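Local coordinates for protein Pcdhgb2 (Mus musculus, PDB 5SZR), which probably mediates calcium-dependent cell adhesion and may help establish specific neuronal connections, this chain holding extracellular cadherin domains 3 to 6, at residues I111-F116 against I129-T134; V145-L150 against N163-V168. All coordinates share one frame; numbering follows the deposited sequence.

Interaction 1: residues I111-F116 against I129-T134; sequences IVTSVF and IALIKT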
ATOM      1  N   ILE A 111     -27.096 -13.205  18.018  1.00 60.05           N
ATOM      2  CA  ILE A 111     -26.411 -14.442  17.654  1.00 60.45           C
ATOM      3  C   ILE A 111     -25.903 -14.282  16.228  1.00 59.00           C
ATOM      4  O   ILE A 111     -26.702 -14.193  15.286  1.00 58.25           O
ATOM      5  CB  ILE A 111     -27.326 -15.667  17.782  1.00 64.03           C
ATOM      6  CG1 ILE A 111     -28.047 -15.662  19.135  1.00 67.25           C
ATOM      7  CG2 ILE A 111     -26.524 -16.945  17.605  1.00 66.76           C
ATOM      8  CD1 ILE A 111     -27.115 -15.678  20.328  1.00 68.91           C
ATOM      9  N   VAL A 112     -24.579 -14.260  16.069  1.00 59.42           N
ATOM     10  CA  VAL A 112     -23.921 -14.015  14.787  1.00 56.25           C
ATOM     11  C   VAL A 112     -23.271 -15.313  14.324  1.00 54.94           C
ATOM     12  O   VAL A 112     -22.468 -15.903  15.055  1.00 55.78           O
ATOM     13  CB  VAL A 112     -22.874 -12.898  14.898  1.00 56.91           C
ATOM     14  CG1 VAL A 112     -22.237 -12.633  13.550  1.00 55.52           C
ATOM     15  CG2 VAL A 112     -23.498 -11.630  15.469  1.00 57.78           C
ATOM     16  N   THR A 113     -23.606 -15.754  13.113  1.00 53.56           N
ATOM     17  CA  THR A 113     -23.009 -16.945  12.527  1.00 53.34           C
ATOM     18  C   THR A 113     -22.596 -16.655  11.091  1.00 54.03           C
ATOM     19  O   THR A 113     -22.991 -15.649  10.496  1.00 53.56           O
ATOM     20  CB  THR A 113     -23.966 -18.148  12.550  1.00 54.01           C
ATOM     21  OG1 THR A 113     -25.148 -17.841  11.802  1.00 53.61           O
ATOM     22  CG2 THR A 113     -24.342 -18.517  13.975  1.00 59.52           C
ATOM     23  N   SER A 114     -21.784 -17.565  10.547  1.00 54.19           N
ATOM     24  CA  SER A 114     -21.356 -17.544   9.147  1.00 52.45           C
ATOM     25  C   SER A 114     -20.760 -16.195   8.754  1.00 52.28           C
ATOM     26  O   SER A 114     -21.112 -15.602   7.732  1.00 53.02           O
ATOM     27  CB  SER A 114     -22.509 -17.919   8.214  1.00 53.48           C
ATOM     28  OG  SER A 114     -22.817 -19.296   8.327  1.00 58.65           O
ATOM     29  N   VAL A 115     -19.838 -15.704   9.580  1.00 51.83           N
ATOM     30  CA  VAL A 115     -19.093 -14.507   9.211  1.00 59.74           C
ATOM     31  C   VAL A 115     -18.114 -14.848   8.093  1.00 51.21           C
ATOM     32  O   VAL A 115     -17.324 -15.795   8.204  1.00 52.07           O
ATOM     33  CB  VAL A 115     -18.371 -13.922  10.431  1.00 60.98           C
ATOM     34  CG1 VAL A 115     -17.588 -12.674  10.033  1.00 52.27           C
ATOM     35  CG2 VAL A 115     -19.371 -13.610  11.527  1.00 52.63           C
ATOM     36  N   PHE A 116     -18.180 -14.088   7.001  1.00 50.94           N
ATOM     37  CA  PHE A 116     -17.293 -14.235   5.844  1.00 51.86           C
ATOM     38  C   PHE A 116     -15.881 -13.828   6.260  1.00 50.75           C
ATOM     39  O   PHE A 116     -15.557 -12.641   6.310  1.00 50.67           O
ATOM     40  CB  PHE A 116     -17.816 -13.372   4.698  1.00 50.05           C
ATOM     41  CG  PHE A 116     -17.454 -13.865   3.313  1.00 51.37           C
ATOM     42  CD1 PHE A 116     -16.300 -14.593   3.079  1.00 50.99           C
ATOM     43  CD2 PHE A 116     -18.279 -13.572   2.232  1.00 52.82           C
ATOM     44  CE1 PHE A 116     -15.982 -15.024   1.789  1.00 50.31           C
ATOM     45  CE2 PHE A 116     -17.962 -13.995   0.945  1.00 50.79           C
ATOM     46  CZ  PHE A 116     -16.817 -14.723   0.727  1.00 48.74           C
ATOM     47  N   ILE A 129     -22.289 -11.061   4.493  1.00 54.26           N
ATOM     48  CA  ILE A 129     -21.144 -11.147   5.392  1.00 56.04           C
ATOM     49  C   ILE A 129     -21.438 -12.041   6.585  1.00 57.40           C
ATOM     50  O   ILE A 129     -20.584 -12.826   7.003  1.00 58.15           O
ATOM     51  CB  ILE A 129     -20.732  -9.738   5.854  1.00 58.43           C
ATOM     52  CG1 ILE A 129     -20.448  -8.835   4.658  1.00 59.08           C
ATOM     53  CG2 ILE A 129     -19.506  -9.809   6.750  1.00 58.75           C
ATOM     54  CD1 ILE A 129     -20.064  -7.446   5.072  1.00 61.39           C
ATOM     55  N   ALA A 130     -22.635 -11.935   7.156  1.00 60.27           N
ATOM     56  CA  ALA A 130     -22.932 -12.643   8.390  1.00 57.81           C
ATOM     57  C   ALA A 130     -24.435 -12.817   8.516  1.00 58.26           C
ATOM     58  O   ALA A 130     -25.220 -12.047   7.957  1.00 59.49           O
ATOM     59  CB  ALA A 130     -22.371 -11.899   9.607  1.00 57.47           C
ATOM     60  N   LEU A 131     -24.821 -13.843   9.265  1.00 57.33           N
ATOM     61  CA  LEU A 131     -26.215 -14.114   9.580  1.00 56.72           C
ATOM     62  C   LEU A 131     -26.471 -13.740  11.034  1.00 55.00           C
ATOM     63  O   LEU A 131     -25.712 -14.138  11.926  1.00 52.77           O
ATOM     64  CB  LEU A 131     -26.554 -15.581   9.318  1.00 57.84           C
ATOM     65  CG  LEU A 131     -26.331 -16.002   7.863  1.00 56.60           C
ATOM     66  CD1 LEU A 131     -26.589 -17.488   7.679  1.00 53.48           C
ATOM     67  CD2 LEU A 131     -27.207 -15.179   6.931  1.00 52.93           C
ATOM     68  N   ILE A 132     -27.531 -12.968  11.264  1.00 56.97           N
ATOM     69  CA  ILE A 132     -27.838 -12.389  12.566  1.00 60.37           C
ATOM     70  C   ILE A 132     -29.183 -12.932  13.035  1.00 63.25           C
ATOM     71  O   ILE A 132     -30.153 -12.944  12.270  1.00 63.90           O
ATOM     72  CB  ILE A 132     -27.878 -10.851  12.502  1.00 63.42           C
ATOM     73  CG1 ILE A 132     -26.626 -10.294  11.805  1.00 63.89           C
ATOM     74  CG2 ILE A 132     -28.069 -10.259  13.889  1.00 64.94           C
ATOM     75  CD1 ILE A 132     -25.330 -10.638  12.482  1.00 66.27           C
ATOM     76  N   LYS A 133     -29.240 -13.368  14.293  1.00 63.87           N
ATOM     77  CA  LYS A 133     -30.474 -13.828  14.918  1.00 65.62           C
ATOM     78  C   LYS A 133     -30.592 -13.196  16.297  1.00 64.49           C
ATOM     79  O   LYS A 133     -29.593 -13.049  17.005  1.00 64.17           O
ATOM     80  CB  LYS A 133     -30.507 -15.361  15.035  1.00 67.52           C
ATOM     81  CG  LYS A 133     -31.841 -15.918  15.490  1.00 72.08           C
ATOM     82  CD  LYS A 133     -31.727 -17.378  15.909  1.00 75.82           C
ATOM     83  CE  LYS A 133     -33.022 -17.861  16.550  1.00 79.44           C
ATOM     84  NZ  LYS A 133     -32.888 -19.216  17.158  1.00 81.92           N
ATOM     85  N   THR A 134     -31.810 -12.818  16.678  1.00 65.78           N
ATOM     86  CA  THR A 134     -32.058 -12.207  17.977  1.00 66.14           C
ATOM     87  C   THR A 134     -32.977 -13.083  18.813  1.00 66.18           C
ATOM     88  O   THR A 134     -33.919 -13.691  18.295  1.00 67.38           O
ATOM     89  CB  THR A 134     -32.677 -10.813  17.843  1.00 65.87           C
ATOM     90  OG1 THR A 134     -34.010 -10.923  17.326  1.00 66.04           O
ATOM     91  CG2 THR A 134     -31.851  -9.967  16.907  1.00 66.27           C
TER

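Interaction 2: residues V145-L150 against N163-V168; sequences VYCHVL and NYYKLV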
ATOM      1  N   VAL A 145     -37.585  -7.295  19.497  1.00 80.07           N
ATOM      2  CA  VAL A 145     -36.242  -6.760  19.302  1.00 78.08           C
ATOM      3  C   VAL A 145     -36.074  -6.325  17.853  1.00 81.09           C
ATOM      4  O   VAL A 145     -36.618  -6.942  16.930  1.00 81.83           O
ATOM      5  CB  VAL A 145     -35.164  -7.797  19.683  1.00 72.40           C
ATOM      6  CG1 VAL A 145     -33.762  -7.191  19.592  1.00 70.39           C
ATOM      7  CG2 VAL A 145     -35.421  -8.343  21.066  1.00 69.61           C
ATOM      8  N   TYR A 146     -35.309  -5.253  17.656  1.00 83.60           N
ATOM      9  CA  TYR A 146     -34.932  -4.796  16.327  1.00 85.96           C
ATOM     10  C   TYR A 146     -33.472  -4.368  16.334  1.00 84.73           C
ATOM     11  O   TYR A 146     -32.964  -3.851  17.333  1.00 84.43           O
ATOM     12  CB  TYR A 146     -35.824  -3.650  15.847  1.00 92.39           C
ATOM     13  CG  TYR A 146     -37.235  -4.092  15.543  1.00 98.00           C
ATOM     14  CD1 TYR A 146     -37.603  -4.476  14.259  1.00 99.80           C
ATOM     15  CD2 TYR A 146     -38.198  -4.141  16.543  1.00101.57           C
ATOM     16  CE1 TYR A 146     -38.895  -4.885  13.979  1.00103.45           C
ATOM     17  CE2 TYR A 146     -39.490  -4.547  16.273  1.00104.31           C
ATOM     18  CZ  TYR A 146     -39.834  -4.918  14.991  1.00105.33           C
ATOM     19  OH  TYR A 146     -41.118  -5.327  14.719  1.00107.59           O
ATOM     20  N   CYS A 147     -32.803  -4.593  15.206  1.00 82.53           N
ATOM     21  CA  CYS A 147     -31.375  -4.361  15.077  1.00 81.22           C
ATOM     22  C   CYS A 147     -31.089  -3.241  14.087  1.00 83.51           C
ATOM     23  O   CYS A 147     -31.890  -2.936  13.200  1.00 85.77           O
ATOM     24  CB  CYS A 147     -30.651  -5.625  14.616  1.00 80.00           C
ATOM     25  SG  CYS A 147     -30.708  -6.979  15.770  1.00 81.67           S
ATOM     26  N   HIS A 148     -29.915  -2.640  14.255  1.00 83.52           N
ATOM     27  CA  HIS A 148     -29.369  -1.695  13.295  1.00 84.12           C
ATOM     28  C   HIS A 148     -27.858  -1.681  13.468  1.00 79.14           C
ATOM     29  O   HIS A 148     -27.329  -2.123  14.491  1.00 77.80           O
ATOM     30  CB  HIS A 148     -29.961  -0.290  13.468  1.00 90.09           C
ATOM     31  CG  HIS A 148     -29.555   0.389  14.738  1.00 93.95           C
ATOM     32  ND1 HIS A 148     -29.426  -0.283  15.935  1.00 93.95           N
ATOM     33  CD2 HIS A 148     -29.246   1.682  14.999  1.00 98.04           C
ATOM     34  CE1 HIS A 148     -29.061   0.567  16.878  1.00 97.14           C
ATOM     35  NE2 HIS A 148     -28.944   1.765  16.336  1.00100.86           N
ATOM     36  N   VAL A 149     -27.174  -1.178  12.448  1.00 75.86           N
ATOM     37  CA  VAL A 149     -25.717  -1.113  12.423  1.00 70.15           C
ATOM     38  C   VAL A 149     -25.289   0.306  12.759  1.00 70.80           C
ATOM     39  O   VAL A 149     -25.897   1.277  12.292  1.00 71.50           O
ATOM     40  CB  VAL A 149     -25.176  -1.547  11.049  1.00 69.76           C
ATOM     41  CG1 VAL A 149     -23.663  -1.331  10.957  1.00 69.70           C
ATOM     42  CG2 VAL A 149     -25.521  -2.998  10.787  1.00 67.88           C
ATOM     43  N   LEU A 150     -24.253   0.436  13.582  1.00 73.11           N
ATOM     44  CA  LEU A 150     -23.684   1.746  13.852  1.00 81.36           C
ATOM     45  C   LEU A 150     -22.707   2.140  12.752  1.00 86.56           C
ATOM     46  O   LEU A 150     -22.010   1.297  12.179  1.00 79.76           O
ATOM     47  CB  LEU A 150     -22.976   1.761  15.208  1.00 82.59           C
ATOM     48  CG  LEU A 150     -23.879   1.622  16.437  1.00 84.13           C
ATOM     49  CD1 LEU A 150     -23.053   1.642  17.712  1.00 86.13           C
ATOM     50  CD2 LEU A 150     -24.934   2.719  16.463  1.00 85.77           C
ATOM     51  N   ASN A 163     -36.818 -11.488  13.295  1.00 82.76           N
ATOM     52  CA  ASN A 163     -35.689 -11.846  14.154  1.00 79.18           C
ATOM     53  C   ASN A 163     -34.505 -12.410  13.376  1.00 73.53           C
ATOM     54  O   ASN A 163     -33.549 -12.896  13.996  1.00 71.71           O
ATOM     55  CB  ASN A 163     -36.081 -12.841  15.253  1.00 80.44           C
ATOM     56  CG  ASN A 163     -37.319 -12.416  16.005  1.00 84.34           C
ATOM     57  OD1 ASN A 163     -37.546 -11.225  16.225  1.00 87.12           O
ATOM     58  ND2 ASN A 163     -38.137 -13.387  16.398  1.00 85.53           N
ATOM     59  N   TYR A 164     -34.524 -12.356  12.046  1.00 71.57           N
ATOM     60  CA  TYR A 164     -33.424 -12.858  11.228  1.00 69.16           C
ATOM     61  C   TYR A 164     -32.935 -11.761  10.291  1.00 66.62           C
ATOM     62  O   TYR A 164     -33.734 -11.140   9.580  1.00 67.70           O
ATOM     63  CB  TYR A 164     -33.848 -14.093  10.427  1.00 70.34           C
ATOM     64  CG  TYR A 164     -34.061 -15.317  11.286  1.00 71.32           C
ATOM     65  CD1 TYR A 164     -33.017 -16.200  11.541  1.00 70.69           C
ATOM     66  CD2 TYR A 164     -35.299 -15.586  11.853  1.00 72.13           C
ATOM     67  CE1 TYR A 164     -33.206 -17.319  12.332  1.00 71.29           C
ATOM     68  CE2 TYR A 164     -35.496 -16.698  12.642  1.00 72.69           C
ATOM     69  CZ  TYR A 164     -34.449 -17.561  12.877  1.00 72.97           C
ATOM     70  OH  TYR A 164     -34.647 -18.668  13.666  1.00 75.72           O
ATOM     71  N   TYR A 165     -31.626 -11.530  10.290  1.00 63.67           N
ATOM     72  CA  TYR A 165     -31.023 -10.493   9.469  1.00 62.06           C
ATOM     73  C   TYR A 165     -29.842 -11.056   8.693  1.00 59.90           C
ATOM     74  O   TYR A 165     -29.189 -12.013   9.121  1.00 56.50           O
ATOM     75  CB  TYR A 165     -30.541  -9.300  10.310  1.00 62.21           C
ATOM     76  CG  TYR A 165     -31.626  -8.569  11.076  1.00 64.82           C
ATOM     77  CD1 TYR A 165     -32.257  -7.456  10.535  1.00 65.40           C
ATOM     78  CD2 TYR A 165     -32.002  -8.979  12.346  1.00 65.58           C
ATOM     79  CE1 TYR A 165     -33.234  -6.780  11.233  1.00 66.34           C
ATOM     80  CE2 TYR A 165     -32.982  -8.310  13.052  1.00 68.52           C
ATOM     81  CZ  TYR A 165     -33.595  -7.209  12.493  1.00 70.14           C
ATOM     82  OH  TYR A 165     -34.578  -6.539  13.199  1.00 74.42           O
ATOM     83  N   LYS A 166     -29.574 -10.446   7.543  1.00 61.72           N
ATOM     84  CA  LYS A 166     -28.347 -10.671   6.793  1.00 62.29           C
ATOM     85  C   LYS A 166     -27.578  -9.359   6.760  1.00 62.02           C
ATOM     86  O   LYS A 166     -28.124  -8.330   6.348  1.00 64.70           O
ATOM     87  CB  LYS A 166     -28.634 -11.167   5.374  1.00 65.90           C
ATOM     88  CG  LYS A 166     -29.178 -12.578   5.314  1.00 70.90           C
ATOM     89  CD  LYS A 166     -29.326 -13.058   3.883  1.00 77.36           C
ATOM     90  CE  LYS A 166     -30.104 -14.365   3.821  1.00 84.39           C
ATOM     91  NZ  LYS A 166     -30.172 -14.906   2.435  1.00 91.06           N
ATOM     92  N   LEU A 167     -26.332  -9.394   7.224  1.00 58.30           N
ATOM     93  CA  LEU A 167     -25.434  -8.253   7.099  1.00 57.67           C
ATOM     94  C   LEU A 167     -24.784  -8.299   5.723  1.00 56.78           C
ATOM     95  O   LEU A 167     -24.074  -9.259   5.400  1.00 57.50           O
ATOM     96  CB  LEU A 167     -24.378  -8.278   8.200  1.00 56.66           C
ATOM     97  CG  LEU A 167     -23.414  -7.091   8.227  1.00 57.21           C
ATOM     98  CD1 LEU A 167     -24.171  -5.799   8.512  1.00 58.44           C
ATOM     99  CD2 LEU A 167     -22.316  -7.313   9.255  1.00 56.16           C
ATOM    100  N   VAL A 168     -25.030  -7.275   4.907  1.00 56.10           N
ATOM    101  CA  VAL A 168     -24.580  -7.273   3.523  1.00 57.57           C
ATOM    102  C   VAL A 168     -23.774  -6.011   3.237  1.00 58.53           C
ATOM    103  O   VAL A 168     -23.936  -4.976   3.886  1.00 58.64           O
ATOM    104  CB  VAL A 168     -25.757  -7.385   2.531  1.00 59.24           C
ATOM    105  CG1 VAL A 168     -26.644  -8.571   2.892  1.00 58.49           C
ATOM    106  CG2 VAL A 168     -26.555  -6.088   2.497  1.00 56.16           C
TER
HETATM  107  O   HOH W   1     -38.242 -10.032  18.862  1.00 63.82           O

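Interaction 1: residues I111-F116 against I129-T134
Val-112 and Ile-132 sit side by side and point the same way in an antiparallel strand pair at the edge of a cadherin beta-sandwich. They form the tightly packed part: CD1 of Ile-132 lies 3.6 Å from CG2 of Val-112 and almost as near CG1. The first torsion of Ile-132 (-50°) sets CG1 beside its own backbone N, and the second (-60°) turns CD1 to Val-112. Branched aliphatic residues suit this side, because Val-199 and Ile-201 of strand 196-206, in the facing sheet, close over Val-112. Ala-130 is small enough for both Val-112 CG1 and Val-115 CG2 to rest on its CB.

The other side is looser and nearer solvent. Ile-111 and Lys-133 start together, then diverge, the lysine chain running out extended. Thr-113 lays OG1 against CB of Leu-131 at 3.6 Å, and Ser-114 gives that leucine a light touch through CB.

Two reciprocal pairs of backbone bonds, Ile-111 with Lys-133 and Thr-113 with Leu-131, hold the strands. Ser-114, with positive phi (53°), then breaks the ladder. Beyond the break Phe-116 N donates to Ile-129 O at 2.7 Å, and CA of Val-115 brings a C-H to that same oxygen, CA to O 3.2 Å.

Interaction 2: residues V145-L150 against N163-V168
The ring of Tyr-165 carries Cys-147 over one face: CB stands 3.8 Å above the plane of that ring, displaced toward the rim over CE2 and CZ, in a CH-pi contact. The cysteine sulfur takes an oblique position, 4.5 Å from the centroid of the Tyr-165 ring, with CE2 its nearest atom. A first torsion of -65° puts SG beside the Cys-147 backbone N, where it reaches the rim of the ring at CE2. Tyr-146 crosses Tyr-165 at about a right angle, and its CD1 meets the Tyr-165 hydroxyl obliquely at 3.8 Å.

That hydroxyl also accepts a weak hydrogen bond from Cys-147 N, at 3.3 Å from OH. Tyrosine therefore suits the site twice over, its ring filling the width between two layers and its OH meeting backbone on the far side. The layers are the two sheets of a cadherin beta-sandwich: strands 145-149 and 164-168 run nearly parallel, their axes 8.9 Å apart, and face each other across the core. Replacing Tyr-165 by an alanine would probably open a gap beneath Cys-147 and leave its backbone N without this weak acceptor.

Farther along, Val-149 CG2 meets Leu-167 CD1 at 3.9 Å, the two side chains crossing at about a right angle, with Leu-157 touching both. Branched aliphatic side chains suit this place, where methyl meets methyl between the two sheets. At the other end Asn-163 supplies a polar group: a water accepts from Val-145 N and donates to Asn-163 OD1, 3.0 Å away. Val-145 also packs on Asp-136, a ligand of a calcium ion bound nearby.

From the N terminus, strand 109-113 enters first, and interaction 1 closes a loop, which includes strand 119-120 of the other sheet, when residues 129-134 return alongside it. The chain returns to that sheet with strand 145-149, goes back through strand 155-159, and interaction 2 closes its own loop as residues 163-168 arrive. The two loops follow in series, neither enclosing the other. Interaction 1 joins neighbours within one sheet, while interaction 2 spans the sandwich. Strand 128-135 pairs with strand 164-169, where Ile-132 O probably accepts from Tyr-165 N, and a classic beta bulge at Ile-129 and Ala-130 faces Leu-167. In the core, Thr-134 CG2 packs against Cys-147 SG.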